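GH127 beta-L-arabinofuranoside (PDB 4QJY) probably hydrolyses beta-L-arabinofuranosides, releasing L-arabinose as a glycoside hydrolase of family 127. Local coordinates at residues Q184-D189 against P225-Q230; Y331-A336 against C410-P415; R470-P475 against G523-L528; I537-Q542 against V642-E647. All coordinates share one frame; numbering follows the deposited sequence. Where two conformers were deposited one is given.

Contact 1: Q184-D189 against P225-Q230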
loop_
_atom_site.group_PDB
_atom_site.type_symbol
_atom_site.label_atom_id
_atom_site.label_comp_id
_atom_site.label_asym_id
_atom_site.label_seq_id
_atom_site.Cartn_x
_atom_site.Cartn_y
_atom_site.Cartn_z
ATOM N N GLN A 184 -21.046 -28.083 -28.973
ATOM C CA GLN A 184 -20.895 -27.645 -27.592
ATOM C C GLN A 184 -19.691 -26.740 -27.414
ATOM O O GLN A 184 -18.759 -26.722 -28.206
ATOM C CB GLN A 184 -20.884 -28.822 -26.641
ATOM C CG GLN A 184 -22.200 -29.556 -26.626
ATOM C CD GLN A 184 -22.371 -30.405 -25.395
ATOM O OE1 GLN A 184 -21.480 -31.163 -25.019
ATOM N NE2 GLN A 184 -23.529 -30.282 -24.750
ATOM N N ILE A 185 -19.769 -25.924 -26.392
ATOM C CA ILE A 185 -18.774 -24.937 -26.101
ATOM C C ILE A 185 -17.979 -25.568 -24.953
ATOM O O ILE A 185 -18.565 -25.980 -23.957
ATOM C CB ILE A 185 -19.465 -23.647 -25.621
ATOM C CG1 ILE A 185 -20.149 -22.963 -26.774
ATOM C CG2 ILE A 185 -18.494 -22.664 -25.023
ATOM C CD1 ILE A 185 -20.946 -21.748 -26.339
ATOM N N PRO A 186 -16.654 -25.652 -25.081
ATOM C CA PRO A 186 -15.870 -26.222 -23.971
ATOM C C PRO A 186 -15.522 -25.156 -22.910
ATOM O O PRO A 186 -14.378 -24.992 -22.531
ATOM C CB PRO A 186 -14.628 -26.795 -24.680
ATOM C CG PRO A 186 -14.492 -26.010 -25.924
ATOM C CD PRO A 186 -15.857 -25.511 -26.311
ATOM N N GLY A 187 -16.536 -24.451 -22.427
ATOM C CA GLY A 187 -16.332 -23.250 -21.678
ATOM C C GLY A 187 -16.801 -23.368 -20.246
ATOM O O GLY A 187 -17.321 -24.413 -19.838
ATOM N N TYR A 188 -16.591 -22.270 -19.517
ATOM C CA TYR A 188 -16.923 -22.124 -18.140
ATOM C C TYR A 188 -16.920 -20.643 -17.804
ATOM O O TYR A 188 -16.348 -19.863 -18.579
ATOM C CB TYR A 188 -15.921 -22.910 -17.313
ATOM C CG TYR A 188 -14.482 -22.783 -17.776
ATOM C CD1 TYR A 188 -13.707 -21.696 -17.394
ATOM C CD2 TYR A 188 -13.889 -23.754 -18.584
ATOM C CE1 TYR A 188 -12.400 -21.584 -17.786
ATOM C CE2 TYR A 188 -12.559 -23.655 -18.967
ATOM C CZ TYR A 188 -11.828 -22.580 -18.562
ATOM O OH TYR A 188 -10.545 -22.424 -18.968
ATOM N N ASP A 189 -17.545 -20.238 -16.677
ATOM C CA ASP A 189 -17.721 -18.805 -16.348
ATOM C C ASP A 189 -16.455 -18.231 -15.755
ATOM O O ASP A 189 -15.659 -18.913 -15.102
ATOM C CB ASP A 189 -18.922 -18.553 -15.407
ATOM C CG ASP A 189 -19.394 -16.995 -15.340
ATOM O OD1 ASP A 189 -18.629 -16.119 -14.958
ATOM O OD2 ASP A 189 -20.533 -16.637 -15.634
ATOM N N PRO A 225 -5.991 -25.648 -24.921
ATOM C CA PRO A 225 -5.746 -24.198 -25.036
ATOM C C PRO A 225 -6.805 -23.418 -24.240
ATOM O O PRO A 225 -7.925 -23.865 -24.127
ATOM C CB PRO A 225 -5.902 -23.948 -26.542
ATOM C CG PRO A 225 -6.861 -25.018 -26.995
ATOM C CD PRO A 225 -6.816 -26.167 -26.027
ATOM N N TYR A 226 -6.432 -22.295 -23.662
ATOM C CA TYR A 226 -7.332 -21.577 -22.763
ATOM C C TYR A 226 -8.651 -21.198 -23.415
ATOM O O TYR A 226 -8.684 -20.437 -24.370
ATOM C CB TYR A 226 -6.672 -20.307 -22.215
ATOM C CG TYR A 226 -5.578 -20.523 -21.145
ATOM C CD1 TYR A 226 -5.823 -21.243 -19.967
ATOM C CD2 TYR A 226 -4.332 -19.960 -21.294
ATOM C CE1 TYR A 226 -4.829 -21.390 -18.997
ATOM C CE2 TYR A 226 -3.334 -20.115 -20.345
ATOM C CZ TYR A 226 -3.584 -20.809 -19.191
ATOM O OH TYR A 226 -2.570 -20.896 -18.258
ATOM N N TYR A 227 -9.749 -21.692 -22.887
ATOM C CA TYR A 227 -11.024 -21.223 -23.388
ATOM C C TYR A 227 -11.130 -19.684 -23.460
ATOM O O TYR A 227 -11.630 -19.161 -24.433
ATOM C CB TYR A 227 -12.248 -21.815 -22.680
ATOM C CG TYR A 227 -13.479 -21.424 -23.469
ATOM C CD1 TYR A 227 -13.705 -21.980 -24.715
ATOM C CD2 TYR A 227 -14.352 -20.420 -23.035
ATOM C CE1 TYR A 227 -14.771 -21.591 -25.480
ATOM C CE2 TYR A 227 -15.436 -20.032 -23.798
ATOM C CZ TYR A 227 -15.628 -20.638 -25.021
ATOM O OH TYR A 227 -16.652 -20.297 -25.854
ATOM N N PHE A 228 -10.650 -18.957 -22.467
ATOM C CA PHE A 228 -10.785 -17.518 -22.541
ATOM C C PHE A 228 -9.980 -16.874 -23.664
ATOM O O PHE A 228 -10.389 -15.821 -24.188
ATOM C CB PHE A 228 -10.490 -16.821 -21.209
ATOM C CG PHE A 228 -11.417 -17.216 -20.072
ATOM C CD1 PHE A 228 -12.746 -17.505 -20.288
ATOM C CD2 PHE A 228 -10.924 -17.299 -18.781
ATOM C CE1 PHE A 228 -13.570 -17.851 -19.259
ATOM C CE2 PHE A 228 -11.760 -17.640 -17.733
ATOM C CZ PHE A 228 -13.085 -17.922 -17.986
ATOM N N ASP A 229 -8.897 -17.522 -24.079
ATOM C CA ASP A 229 -8.110 -17.095 -25.258
ATOM C C ASP A 229 -8.856 -17.293 -26.569
ATOM O O ASP A 229 -8.847 -16.427 -27.438
ATOM C CB ASP A 229 -6.793 -17.862 -25.311
ATOM C CG ASP A 229 -5.760 -17.306 -24.366
ATOM O OD1 ASP A 229 -5.988 -16.208 -23.843
ATOM O OD2 ASP A 229 -4.722 -17.972 -24.147
ATOM N N GLN A 230 -9.533 -18.419 -26.708
ATOM C CA GLN A 230 -10.353 -18.666 -27.880
ATOM C C GLN A 230 -11.497 -17.655 -28.038
ATOM O O GLN A 230 -11.580 -17.034 -29.093
ATOM C CB GLN A 230 -10.922 -20.075 -27.866
ATOM C CG GLN A 230 -9.844 -21.145 -27.967
ATOM C CD GLN A 230 -10.346 -22.484 -27.439
ATOM O OE1 GLN A 230 -10.534 -22.667 -26.238
ATOM N NE2 GLN A 230 -10.552 -23.412 -28.315
HETATM O O HOH W 1 -9.872 -23.758 -21.051
HETATM O O HOH W 2 -9.660 -19.976 -20.091
#
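The ring of Tyr227 lies against Ile185 CG2, Pro186 and the backbone of Gly187 and can be followed outward atom by atom. Its CB sits 3.8 Å from Pro186 O, with the hydroxyl of Tyr188 beside it. With CG anti to the backbone N (chi1 -170°), the ring leaves the first turn of its helix and reaches the inverse gamma turn centred on Pro186. Gly187 CA then covers one face, 3.8 Å from the ring centroid and 17° off the normal, a CH-pi contact; glycine, with no side chain, lets its CA come this close. Farther round the ring, CD1 meets Pro186 O, and CE1 lies 4.2 Å from Pro186 CD. At the tip, Ile185 CG2 approaches obliquely to 3.5 Å from Tyr227 CZ and, tightly, to 3.1 Å from Tyr227 OH.

Tyr188 turns its ring edge to the face of Phe228, offset, with planes at 65° and Tyr188 CE1 3.7 Å from Phe228 CZ. Two waters bridge Tyr188 OH to the start of the helix, one accepting from Tyr227 N and the other from Phe228 N.

In the catalytic domain, an (alpha/alpha)6 barrel as in its GH127 relatives, the loop between helices 162-177 and 194-205 is thus laid on the start of helix 227-234. Helix 208-220 also takes part: Tyr216 OH bonds Gly187 O, and Phe217 and Gln220 pack on Tyr188.

Contact 2: Y331-A336 against C410-P415; sequences YAETCA and CACCPP
Cys335 and Cys412 meet sulfur to sulfur in a disulfide, their SG atoms 2.1 Å apart and the two CB-SG bonds turned 97° about the bridge, close to the relaxed right angle. The two arms are set differently. Cys335 swings SG back beside its own backbone N (chi1 -66°), whereas Cys412 SG stands anti to the backbone N (chi1 -172°). Cys412 was modelled in two conformers, so the finer geometry on its side is less certain than that of Cys335.

Glu333 comes alongside this bridge. Its chain is fully extended and, in the conformer given for Cys412, brings OE1 to 3.2 Å from Cys412 CB, while OE2 lies in the ring plane of Tyr331, at its edge. Thr334 points its CB toward the same sulfur, 4.2 Å from Cys412 SG. Its hydroxyl is engaged with Asn383 and the carbonyl of Phe380, which probably holds its rotation.

A glutamate grouped with cysteines in this way is consistent with the active site of GH127 relatives, where such residues surround a zinc ion; here the cysteine pair is oxidised. An acetate bound about 4 Å from the side chain of Cys335 may mark a pocket, though it probably comes from the crystallisation liquor.

Glu333 and Cys413 occupy the N-cap positions of helices 334-350 and 414-422, so the bridge ties together the beginnings of two helices. Val267 of helix 266-283 packs on Glu333 and Cys335, and Gln38 of helix 22-42 touches Pro414 and Pro415.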
loop_
_atom_site.group_PDB
_atom_site.type_symbol
_atom_site.label_atom_id
_atom_site.label_comp_id
_atom_site.label_asym_id
_atom_site.label_seq_id
_atom_site.Cartn_x
_atom_site.Cartn_y
_atom_site.Cartn_z
ATOM N N TYR A 331 -7.913 -6.274 2.021
ATOM C CA TYR A 331 -9.167 -6.151 1.311
ATOM C C TYR A 331 -10.287 -6.827 2.152
ATOM O O TYR A 331 -11.206 -6.130 2.633
ATOM C CB TYR A 331 -9.027 -6.643 -0.154
ATOM C CG TYR A 331 -10.047 -6.007 -1.062
ATOM C CD1 TYR A 331 -9.895 -4.712 -1.541
ATOM C CD2 TYR A 331 -11.195 -6.697 -1.410
ATOM C CE1 TYR A 331 -10.873 -4.122 -2.345
ATOM C CE2 TYR A 331 -12.171 -6.125 -2.230
ATOM C CZ TYR A 331 -12.011 -4.842 -2.693
ATOM O OH TYR A 331 -13.021 -4.328 -3.456
ATOM N N ALA A 332 -10.187 -8.140 2.369
ATOM C CA ALA A 332 -11.090 -8.881 3.270
ATOM C C ALA A 332 -12.541 -8.527 3.007
ATOM O O ALA A 332 -13.287 -8.105 3.902
ATOM C CB ALA A 332 -10.735 -8.575 4.710
ATOM N N GLU A 333 -12.915 -8.663 1.736
ATOM C CA GLU A 333 -14.241 -8.389 1.244
ATOM C C GLU A 333 -15.268 -9.242 2.002
ATOM O O GLU A 333 -15.060 -10.460 2.222
ATOM C CB GLU A 333 -14.272 -8.744 -0.248
ATOM C CG GLU A 333 -15.561 -8.433 -0.951
ATOM C CD GLU A 333 -15.545 -8.758 -2.447
ATOM O OE1 GLU A 333 -16.657 -8.777 -3.048
ATOM O OE2 GLU A 333 -14.456 -8.972 -3.041
ATOM N N THR A 334 -16.349 -8.616 2.424
ATOM C CA THR A 334 -17.359 -9.289 3.227
ATOM C C THR A 334 -17.778 -10.604 2.536
ATOM O O THR A 334 -17.890 -11.621 3.180
ATOM C CB THR A 334 -18.600 -8.380 3.438
ATOM O OG1 THR A 334 -18.194 -7.123 4.005
ATOM C CG2 THR A 334 -19.595 -9.015 4.354
ATOM N N CYS A 335 -17.971 -10.571 1.216
ATOM C CA CYS A 335 -18.443 -11.716 0.450
ATOM C C CYS A 335 -17.403 -12.824 0.377
ATOM O O CYS A 335 -17.759 -13.984 0.094
ATOM C CB CYS A 335 -18.926 -11.311 -0.971
ATOM S SG CYS A 335 -20.418 -10.258 -0.934
ATOM N N ALA A 336 -16.136 -12.491 0.624
ATOM C CA ALA A 336 -15.123 -13.518 0.657
ATOM C C ALA A 336 -15.155 -14.327 1.963
ATOM O O ALA A 336 -14.976 -15.525 1.934
ATOM C CB ALA A 336 -13.753 -12.949 0.393
ATOM N N CYS A 410 -22.641 -2.305 -6.005
ATOM C CA CYS A 410 -22.345 -3.592 -5.350
ATOM C C CYS A 410 -21.483 -4.556 -6.175
ATOM O O CYS A 410 -20.322 -4.246 -6.457
ATOM C CB CYS A 410 -23.627 -4.302 -4.870
ATOM S SG CYS A 410 -24.372 -3.566 -3.404
ATOM N N ALA A 411 -22.086 -5.672 -6.600
ATOM C CA ALA A 411 -21.421 -7.017 -6.718
ATOM C C ALA A 411 -21.482 -7.745 -5.347
ATOM O O ALA A 411 -22.139 -8.779 -5.191
ATOM C CB ALA A 411 -19.984 -6.934 -7.247
ATOM N N CYS A 412 -20.794 -7.159 -4.377
ATOM C CA CYS A 412 -20.954 -7.540 -3.009
ATOM C C CYS A 412 -21.851 -6.530 -2.302
ATOM O O CYS A 412 -21.745 -5.308 -2.498
ATOM C CB CYS A 412 -19.593 -7.637 -2.303
ATOM S SG CYS A 412 -19.674 -8.346 -0.628
ATOM N N CYS A 413 -22.833 -7.086 -1.614
ATOM C CA CYS A 413 -22.987 -6.872 -0.175
ATOM C C CYS A 413 -24.313 -7.318 0.397
ATOM O O CYS A 413 -24.411 -8.472 0.827
ATOM C CB CYS A 413 -22.554 -5.491 0.366
ATOM S SG CYS A 413 -21.735 -5.781 1.946
ATOM N N PRO A 414 -25.324 -6.430 0.408
ATOM C CA PRO A 414 -26.308 -6.663 1.463
ATOM C C PRO A 414 -27.157 -7.934 1.299
ATOM O O PRO A 414 -27.252 -8.691 2.257
ATOM C CB PRO A 414 -27.135 -5.359 1.492
ATOM C CG PRO A 414 -26.375 -4.388 0.631
ATOM C CD PRO A 414 -25.669 -5.240 -0.384
ATOM N N PRO A 415 -27.770 -8.174 0.115
ATOM C CA PRO A 415 -28.427 -9.488 0.074
ATOM C C PRO A 415 -27.456 -10.667 0.198
ATOM O O PRO A 415 -27.876 -11.756 0.608
ATOM C CB PRO A 415 -29.161 -9.484 -1.278
ATOM C CG PRO A 415 -29.521 -8.056 -1.446
ATOM C CD PRO A 415 -28.294 -7.315 -0.978
#

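Contact 3: R470-P475 against G523-L528; sequences RLTVSP and GDEVKL
The guanidinium of Arg470 meets the carboxylate of Glu525 at its edge, with the two planes 72° apart. Glu525 OE1 lies in the guanidinium plane, 3.1 Å from Arg470 NE along a fairly straight N-H (159°), but NE stands well above the carboxylate plane. A bend at chi3 (-79°) turns the arginine's end across the glutamate, whose carboxyl carbon CD also rests 3.8 Å from Arg470 CD.

Beneath this salt bridge the strands run antiparallel. Leu471 and Val526 exchange N-H...O bonds of 2.8 Å (Leu471 N to Val526 O, Val526 N to Leu471 O), and Val473 N donates to Asp524 O. Gly523 and Asp524 both face Val473, a G1 beta bulge with the glycine at positive phi. On the buried face Leu471 CD1 meets Leu528 CD1 at 3.9 Å, and Trp520 covers Val473 and Val526.

A leucine in place of the arginine would probably leave Glu525 without its charged mate and its carboxylate freer to turn.

The chemistry is thus two-sided: Arg470, Thr472, Glu525 and Lys527 give the sheet a polar surface, where Glu525 probably eases the proximity of the Arg470 and Lys527 charges, while the opposite face is mainly apolar, with the buried Asp524 held by Arg518 and Asn499.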
loop_
_atom_site.group_PDB
_atom_site.type_symbol
_atom_site.label_atom_id
_atom_site.label_comp_id
_atom_site.label_asym_id
_atom_site.label_seq_id
_atom_site.Cartn_x
_atom_site.Cartn_y
_atom_site.Cartn_z
ATOM N N ARG A 470 -26.046 -26.102 27.677
ATOM C CA ARG A 470 -26.929 -27.208 28.104
ATOM C C ARG A 470 -27.737 -27.752 26.911
ATOM O O ARG A 470 -28.504 -27.025 26.273
ATOM C CB ARG A 470 -27.811 -26.745 29.259
ATOM C CG ARG A 470 -29.114 -27.506 29.508
ATOM C CD ARG A 470 -30.004 -26.781 30.550
ATOM N NE ARG A 470 -29.566 -27.010 31.948
ATOM C CZ ARG A 470 -28.628 -26.311 32.615
ATOM N NH1 ARG A 470 -27.997 -25.276 32.048
ATOM N NH2 ARG A 470 -28.322 -26.645 33.883
ATOM N N LEU A 471 -27.517 -29.015 26.581
ATOM C CA LEU A 471 -28.295 -29.697 25.557
ATOM C C LEU A 471 -29.238 -30.684 26.188
ATOM O O LEU A 471 -28.799 -31.648 26.836
ATOM C CB LEU A 471 -27.412 -30.494 24.579
ATOM C CG LEU A 471 -26.452 -29.606 23.810
ATOM C CD1 LEU A 471 -25.236 -29.434 24.677
ATOM C CD2 LEU A 471 -26.016 -30.209 22.507
ATOM N N THR A 472 -30.520 -30.494 25.931
ATOM C CA THR A 472 -31.543 -31.471 26.310
ATOM C C THR A 472 -31.893 -32.406 25.118
ATOM O O THR A 472 -32.041 -31.971 23.992
ATOM C CB THR A 472 -32.738 -30.748 26.879
ATOM O OG1 THR A 472 -32.258 -29.787 27.838
ATOM C CG2 THR A 472 -33.650 -31.707 27.575
ATOM N N VAL A 473 -31.885 -33.705 25.368
ATOM C CA VAL A 473 -32.117 -34.699 24.334
ATOM C C VAL A 473 -33.420 -35.380 24.633
ATOM O O VAL A 473 -33.577 -35.986 25.685
ATOM C CB VAL A 473 -30.997 -35.745 24.302
ATOM C CG1 VAL A 473 -31.259 -36.784 23.214
ATOM C CG2 VAL A 473 -29.660 -35.062 24.084
ATOM N N SER A 474 -34.359 -35.267 23.715
ATOM C CA SER A 474 -35.743 -35.758 23.916
ATOM C C SER A 474 -36.146 -36.553 22.696
ATOM O O SER A 474 -36.691 -36.007 21.744
ATOM C CB SER A 474 -36.703 -34.594 24.151
ATOM O OG SER A 474 -36.184 -33.815 25.216
ATOM N N PRO A 475 -35.764 -37.833 22.677
ATOM C CA PRO A 475 -36.221 -38.728 21.647
ATOM C C PRO A 475 -37.579 -39.214 22.067
ATOM O O PRO A 475 -37.797 -39.362 23.266
ATOM C CB PRO A 475 -35.177 -39.862 21.667
ATOM C CG PRO A 475 -34.666 -39.863 23.029
ATOM C CD PRO A 475 -34.745 -38.458 23.534
ATOM N N GLY A 523 -35.567 -36.129 28.311
ATOM C CA GLY A 523 -35.016 -35.248 29.317
ATOM C C GLY A 523 -33.542 -35.436 29.684
ATOM O O GLY A 523 -33.105 -34.839 30.627
ATOM N N ASP A 524 -32.757 -36.237 28.965
ATOM C CA ASP A 524 -31.322 -36.387 29.318
ATOM C C ASP A 524 -30.677 -35.017 29.121
ATOM O O ASP A 524 -30.948 -34.355 28.116
ATOM C CB ASP A 524 -30.595 -37.379 28.407
ATOM C CG ASP A 524 -30.610 -38.777 28.915
ATOM O OD1 ASP A 524 -30.927 -39.001 30.112
ATOM O OD2 ASP A 524 -30.265 -39.682 28.105
ATOM N N GLU A 525 -29.822 -34.617 30.056
ATOM C CA GLU A 525 -29.246 -33.279 30.052
ATOM C C GLU A 525 -27.731 -33.327 29.897
ATOM O O GLU A 525 -27.026 -33.793 30.783
ATOM C CB GLU A 525 -29.636 -32.547 31.334
ATOM C CG GLU A 525 -29.984 -31.094 31.080
ATOM C CD GLU A 525 -29.730 -30.179 32.275
ATOM O OE1 GLU A 525 -30.742 -29.738 32.871
ATOM O OE2 GLU A 525 -28.543 -29.885 32.597
ATOM N N VAL A 526 -27.227 -32.857 28.763
ATOM C CA VAL A 526 -25.766 -32.753 28.558
ATOM C C VAL A 526 -25.301 -31.337 28.913
ATOM O O VAL A 526 -25.819 -30.363 28.391
ATOM C CB VAL A 526 -25.365 -33.030 27.119
ATOM C CG1 VAL A 526 -23.850 -33.076 26.978
ATOM C CG2 VAL A 526 -25.955 -34.343 26.665
ATOM N N LYS A 527 -24.366 -31.218 29.838
ATOM C CA LYS A 527 -23.804 -29.915 30.130
ATOM C C LYS A 527 -22.366 -29.876 29.634
ATOM O O LYS A 527 -21.591 -30.805 29.866
ATOM C CB LYS A 527 -23.898 -29.631 31.611
ATOM C CG LYS A 527 -23.292 -28.304 32.006
ATOM C CD LYS A 527 -23.883 -27.804 33.310
ATOM C CE LYS A 527 -22.902 -26.920 34.019
ATOM N NZ LYS A 527 -23.596 -26.265 35.149
ATOM N N LEU A 528 -22.042 -28.819 28.907
ATOM C CA LEU A 528 -20.705 -28.599 28.380
ATOM C C LEU A 528 -20.143 -27.352 29.014
ATOM O O LEU A 528 -20.831 -26.386 29.112
ATOM C CB LEU A 528 -20.775 -28.323 26.889
ATOM C CG LEU A 528 -20.984 -29.500 25.972
ATOM C CD1 LEU A 528 -21.396 -29.020 24.588
ATOM C CD2 LEU A 528 -19.648 -30.234 25.897
#

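Contact 4: I537-Q542 against V642-E647; sequences IKAHPQ and VVWVNE
Lys538 NZ is gripped by three oxygens: Glu647 OE1 at 3.0 Å, Glu647 OE2 in a weak bond of 3.3 Å from the same NZ, and the backbone carbonyl of Lys549. OE1 is approached from above the carboxylate plane, 41° out of it. The lysine starts off away from segment 642-647, and bends at chi2 (-65°) and chi3 (-70°) fold the chain back until it meets the extended Glu647 from the opposite direction. Its CD passes 3.6 Å from Glu647 OE2. A methionine here would probably leave the Glu647 carboxylate without its counter-charge and the Lys549 carbonyl without this donor.

Trp644 makes the second half of the contact with the CZ3-CH2 end of its six-membered ring. CZ3 comes to 3.4 Å from Ile537 O, and CH2 lies 3.7 Å from Ala539 N and 3.8 Å from Ala539 CB. The carbonyl carbon C of Lys538 lies at the ring edge, near its plane. The indole thus rests against backbone and methyl atoms of the strand, while Lys549 and Ala551 pack against it.

The two strands are not direct neighbours: strand 549-554 pairs with both, and the side chains reach past it. This is side-chain packing between non-adjacent strands of the beta-rich C-terminal domain, at a dimer edge, for Lys538 and Ala539 pair antiparallel with a strand of the second subunit and the sheet continues across the interface.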
loop_
_atom_site.group_PDB
_atom_site.type_symbol
_atom_site.label_atom_id
_atom_site.label_comp_id
_atom_site.label_asym_id
_atom_site.label_seq_id
_atom_site.Cartn_x
_atom_site.Cartn_y
_atom_site.Cartn_z
ATOM N N ILE A 537 -3.192 -13.490 21.395
ATOM C CA ILE A 537 -2.967 -14.286 20.206
ATOM C C ILE A 537 -1.737 -13.726 19.457
ATOM O O ILE A 537 -1.592 -12.512 19.268
ATOM C CB ILE A 537 -4.254 -14.320 19.340
ATOM C CG1 ILE A 537 -5.438 -14.845 20.169
ATOM C CG2 ILE A 537 -4.041 -15.204 18.126
ATOM C CD1 ILE A 537 -5.245 -16.297 20.570
ATOM N N LYS A 538 -0.844 -14.633 19.086
ATOM C CA LYS A 538 0.282 -14.352 18.225
ATOM C C LYS A 538 0.101 -14.942 16.838
ATOM O O LYS A 538 -0.450 -16.031 16.673
ATOM C CB LYS A 538 1.573 -14.911 18.805
ATOM C CG LYS A 538 1.955 -14.311 20.138
ATOM C CD LYS A 538 2.299 -12.827 20.143
ATOM C CE LYS A 538 3.623 -12.571 19.443
ATOM N NZ LYS A 538 3.843 -11.120 19.192
ATOM N N ALA A 539 0.594 -14.221 15.834
ATOM C CA ALA A 539 0.669 -14.780 14.511
ATOM C C ALA A 539 1.988 -15.527 14.314
ATOM O O ALA A 539 3.037 -15.211 14.923
ATOM C CB ALA A 539 0.554 -13.679 13.492
ATOM N N HIS A 540 1.945 -16.482 13.413
ATOM C CA HIS A 540 3.100 -17.177 13.010
ATOM C C HIS A 540 4.171 -16.127 12.636
ATOM O O HIS A 540 3.863 -15.138 12.038
ATOM C CB HIS A 540 2.769 -18.059 11.817
ATOM C CG HIS A 540 3.848 -19.023 11.469
ATOM N ND1 HIS A 540 5.035 -18.628 10.907
ATOM C CD2 HIS A 540 3.910 -20.371 11.575
ATOM C CE1 HIS A 540 5.783 -19.687 10.674
ATOM N NE2 HIS A 540 5.110 -20.757 11.065
ATOM N N PRO A 541 5.437 -16.374 12.985
ATOM C CA PRO A 541 6.530 -15.429 12.724
ATOM C C PRO A 541 6.687 -15.002 11.249
ATOM O O PRO A 541 7.071 -13.850 10.988
ATOM C CB PRO A 541 7.775 -16.197 13.199
ATOM C CG PRO A 541 7.232 -17.080 14.288
ATOM C CD PRO A 541 5.884 -17.525 13.799
ATOM N N GLN A 542 6.389 -15.890 10.298
ATOM C CA GLN A 542 6.391 -15.509 8.876
ATOM C C GLN A 542 5.405 -14.390 8.502
ATOM O O GLN A 542 5.555 -13.805 7.439
ATOM C CB GLN A 542 6.135 -16.690 7.981
ATOM C CG GLN A 542 7.208 -17.756 8.000
ATOM C CD GLN A 542 8.444 -17.296 7.278
ATOM O OE1 GLN A 542 8.375 -16.786 6.168
ATOM N NE2 GLN A 542 9.551 -17.392 7.930
ATOM N N VAL A 642 -7.701 -0.661 15.630
ATOM C CA VAL A 642 -6.625 -1.621 15.463
ATOM C C VAL A 642 -7.032 -2.967 16.086
ATOM O O VAL A 642 -7.568 -3.025 17.179
ATOM C CB VAL A 642 -5.298 -1.154 16.121
ATOM C CG1 VAL A 642 -4.244 -2.244 16.029
ATOM C CG2 VAL A 642 -4.684 -0.024 15.346
ATOM N N VAL A 643 -6.710 -4.044 15.399
ATOM C CA VAL A 643 -6.829 -5.352 15.952
ATOM C C VAL A 643 -5.503 -5.807 16.512
ATOM O O VAL A 643 -5.472 -6.233 17.640
ATOM C CB VAL A 643 -7.345 -6.344 14.907
ATOM C CG1 VAL A 643 -7.156 -7.805 15.346
ATOM C CG2 VAL A 643 -8.800 -6.053 14.671
ATOM N N TRP A 644 -4.419 -5.768 15.718
ATOM C CA TRP A 644 -3.090 -6.175 16.169
ATOM C C TRP A 644 -2.386 -5.013 16.905
ATOM O O TRP A 644 -2.054 -4.014 16.294
ATOM C CB TRP A 644 -2.258 -6.643 15.013
ATOM C CG TRP A 644 -2.735 -7.953 14.484
ATOM C CD1 TRP A 644 -3.616 -8.155 13.438
ATOM C CD2 TRP A 644 -2.422 -9.229 14.989
ATOM N NE1 TRP A 644 -3.866 -9.475 13.294
ATOM C CE2 TRP A 644 -3.146 -10.165 14.231
ATOM C CE3 TRP A 644 -1.578 -9.695 16.002
ATOM C CZ2 TRP A 644 -3.015 -11.517 14.420
ATOM C CZ3 TRP A 644 -1.489 -11.066 16.204
ATOM C CH2 TRP A 644 -2.240 -11.944 15.461
ATOM N N VAL A 645 -2.189 -5.130 18.219
ATOM C CA VAL A 645 -1.582 -4.040 18.971
ATOM C C VAL A 645 -0.114 -4.290 19.273
ATOM O O VAL A 645 0.323 -5.437 19.411
ATOM C CB VAL A 645 -2.440 -3.622 20.194
ATOM C CG1 VAL A 645 -3.677 -4.497 20.410
ATOM C CG2 VAL A 645 -1.642 -3.456 21.447
ATOM N N ASN A 646 0.632 -3.217 19.346
ATOM C CA ASN A 646 2.010 -3.321 19.679
ATOM C C ASN A 646 2.210 -3.868 21.072
ATOM O O ASN A 646 1.548 -3.511 21.990
ATOM C CB ASN A 646 2.727 -2.001 19.492
ATOM C CG ASN A 646 2.856 -1.615 18.058
ATOM O OD1 ASN A 646 2.498 -0.540 17.682
ATOM N ND2 ASN A 646 3.338 -2.501 17.266
ATOM N N GLU A 647 3.146 -4.769 21.176
ATOM C CA GLU A 647 3.539 -5.336 22.421
ATOM C C GLU A 647 4.656 -4.534 22.982
ATOM O O GLU A 647 5.449 -4.034 22.253
ATOM C CB GLU A 647 4.130 -6.661 22.134
ATOM C CG GLU A 647 3.414 -7.865 22.635
ATOM C CD GLU A 647 3.962 -9.124 21.996
ATOM O OE1 GLU A 647 4.905 -9.063 21.176
ATOM O OE2 GLU A 647 3.454 -10.178 22.317
#

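Overall arrangement
From the N terminus the four contacts follow in series, none enclosing or crossing another. Contact 1 closes a mostly helical excursion of 35 residues within the catalytic domain, and contact 2 closes a 73-residue loop in the same domain, nearer the chain's centre in space; their centres are 27 Å apart. Contact 3 joins neighbouring strands of the middle domain, with an excursion about half strand and without helix between them, and lies on the opposite side of the chain's centre from contact 1. Strand 524-529 leads to strand 534-539, where contact 4 begins; it closes the longest loop, 99 residues, across the C-terminal domain. Contacts 2 and 4 come within about 10 Å at their nearest atoms.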